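Local coordinates for protein eukaryotic translation initiation factor 2A (Schizosaccharomyces pombe, PDB 3WJ9) that probably directs methionyl-tRNAi to 40S ribosomal subunits in a codon-dependent manner during the early steps of protein synthesis on a few specific mRNAs, at residues Q56-D61 with L68-A73. Sequence-based numbering, arbitrary orientation.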
loop_
_atom_site.group_PDB
_atom_site.type_symbol
_atom_site.label_atom_id
_atom_site.label_comp_id
_atom_site.label_asym_id
_atom_site.label_seq_id
_atom_site.Cartn_x
_atom_site.Cartn_y
_atom_site.Cartn_z
ATOM N N GLN A 56 -17.071 9.056 15.279
ATOM C CA GLN A 56 -17.649 8.602 14.015
ATOM C C GLN A 56 -16.633 8.451 12.878
ATOM O O GLN A 56 -15.434 8.664 13.064
ATOM C CB GLN A 56 -18.752 9.577 13.585
ATOM C CG GLN A 56 -19.881 9.739 14.587
ATOM C CD GLN A 56 -20.766 10.943 14.325
ATOM O OE1 GLN A 56 -20.672 11.585 13.282
ATOM N NE2 GLN A 56 -21.620 11.269 15.292
ATOM N N VAL A 57 -17.128 8.061 11.705
ATOM C CA VAL A 57 -16.322 8.012 10.486
ATOM C C VAL A 57 -17.120 8.607 9.328
ATOM O O VAL A 57 -18.246 8.187 9.065
ATOM C CB VAL A 57 -15.887 6.574 10.125
ATOM C CG1 VAL A 57 -15.229 6.546 8.752
ATOM C CG2 VAL A 57 -14.945 6.017 11.177
ATOM N N VAL A 58 -16.538 9.582 8.636
ATOM C CA VAL A 58 -17.260 10.299 7.589
ATOM C C VAL A 58 -16.681 10.056 6.198
ATOM O O VAL A 58 -15.472 10.139 5.989
ATOM C CB VAL A 58 -17.280 11.815 7.873
ATOM C CG1 VAL A 58 -17.592 12.604 6.613
ATOM C CG2 VAL A 58 -18.297 12.125 8.949
ATOM N N ILE A 59 -17.564 9.746 5.252
ATOM C CA ILE A 59 -17.176 9.539 3.864
ATOM C C ILE A 59 -17.668 10.695 2.991
ATOM O O ILE A 59 -18.868 10.968 2.924
ATOM C CB ILE A 59 -17.735 8.214 3.319
ATOM C CG1 ILE A 59 -17.335 7.059 4.240
ATOM C CG2 ILE A 59 -17.249 7.977 1.901
ATOM C CD1 ILE A 59 -17.793 5.700 3.755
ATOM N N ASN A 60 -16.737 11.368 2.322
ATOM C CA ASN A 60 -17.067 12.528 1.501
ATOM C C ASN A 60 -16.897 12.270 0.006
ATOM O O ASN A 60 -16.306 11.270 -0.401
ATOM C CB ASN A 60 -16.204 13.725 1.908
ATOM C CG ASN A 60 -16.387 14.110 3.362
ATOM O OD1 ASN A 60 -15.698 13.598 4.243
ATOM N ND2 ASN A 60 -17.315 15.023 3.620
ATOM N N ASP A 61 -17.427 13.182 -0.805
ATOM C CA ASP A 61 -17.224 13.162 -2.251
ATOM C C ASP A 61 -16.068 14.087 -2.610
ATOM O O ASP A 61 -16.127 15.287 -2.358
ATOM C CB ASP A 61 -18.500 13.585 -2.986
ATOM C CG ASP A 61 -18.303 13.696 -4.487
ATOM O OD1 ASP A 61 -17.479 12.939 -5.044
ATOM O OD2 ASP A 61 -18.972 14.547 -5.109
ATOM N N LEU A 68 -21.242 12.115 2.566
ATOM C CA LEU A 68 -22.110 11.128 1.938
ATOM C C LEU A 68 -22.644 10.111 2.938
ATOM O O LEU A 68 -23.848 9.861 2.998
ATOM C CB LEU A 68 -21.362 10.399 0.817
ATOM C CG LEU A 68 -20.964 11.209 -0.417
ATOM C CD1 LEU A 68 -20.107 10.364 -1.342
ATOM C CD2 LEU A 68 -22.200 11.712 -1.142
ATOM N N THR A 69 -21.742 9.536 3.726
ATOM C CA THR A 69 -22.081 8.403 4.577
ATOM C C THR A 69 -21.604 8.599 6.009
ATOM O O THR A 69 -20.575 9.235 6.249
ATOM C CB THR A 69 -21.472 7.102 4.018
ATOM O OG1 THR A 69 -21.832 6.964 2.638
ATOM C CG2 THR A 69 -21.959 5.880 4.794
ATOM N N GLN A 70 -22.356 8.053 6.959
ATOM C CA GLN A 70 -21.957 8.092 8.357
ATOM C C GLN A 70 -21.830 6.692 8.952
ATOM O O GLN A 70 -22.775 5.904 8.925
ATOM C CB GLN A 70 -22.950 8.914 9.174
ATOM C CG GLN A 70 -22.543 9.059 10.618
ATOM C CD GLN A 70 -21.127 9.578 10.742
ATOM O OE1 GLN A 70 -20.873 10.769 10.575
ATOM N NE2 GLN A 70 -20.194 8.681 11.029
ATOM N N LEU A 71 -20.653 6.390 9.492
ATOM C CA LEU A 71 -20.410 5.111 10.147
ATOM C C LEU A 71 -20.172 5.288 11.642
ATOM O O LEU A 71 -19.281 6.037 12.049
ATOM C CB LEU A 71 -19.212 4.406 9.511
ATOM C CG LEU A 71 -19.172 4.404 7.982
ATOM C CD1 LEU A 71 -17.943 3.666 7.482
ATOM C CD2 LEU A 71 -20.442 3.793 7.417
ATOM N N PRO A 72 -20.965 4.590 12.469
ATOM C CA PRO A 72 -20.802 4.642 13.925
ATOM C C PRO A 72 -19.587 3.847 14.395
ATOM O O PRO A 72 -19.707 3.009 15.288
ATOM C CB PRO A 72 -22.100 4.019 14.444
ATOM C CG PRO A 72 -22.519 3.089 13.364
ATOM C CD PRO A 72 -22.088 3.726 12.067
ATOM N N ALA A 73 -18.433 4.116 13.793
ATOM C CA ALA A 73 -17.194 3.439 14.148
ATOM C C ALA A 73 -16.358 4.284 15.102
ATOM O O ALA A 73 -15.837 5.335 14.726
ATOM C CB ALA A 73 -16.398 3.107 12.898
#
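With CG anti to the backbone N (chi1 -177°) and a bend at chi2 (52°), Gln70 folds back over Val58 and brings OE1 within 3.3 Å of Val58 CG2. Its long, flexible chain suits this: NE2 makes a weak bond to Leu71 O, OE1 accepts from Lys67 NZ, and the amide lies against Gln56 CB. An alanine here would probably leave Lys67 without this acceptor, lose the weak bond to Leu71 O and open a gap beside Val58 CG2. Strands 57-61 and 67-71 form the outer hairpin of a four-stranded antiparallel beta-propeller blade, with 67-71 outermost. Val57 and Leu71 exchange two backbone N-to-O bonds of 3.0 Å. At Ile59 a classic beta bulge sets two residues, Leu68 and Thr69, opposite one: Ile59 O receives Leu68 N at 2.7 Å and, weakly, Thr69 N, while Ile59 N donates to Thr69 O (3.2 Å, 172°). On the face carrying Val57, Ile59, Thr69 and Leu71, beta-branched and aliphatic residues suit a buried seam. Ile59 CD1 lies 3.9 Å from Thr69 CB; beyond the strand, Ala73 CB touches Val57 CG2. Thr69 is buried, its OG1 hydrogen-bonded to Thr111 O; Leu71 and Ala73 pack on Trp109 of the next blade.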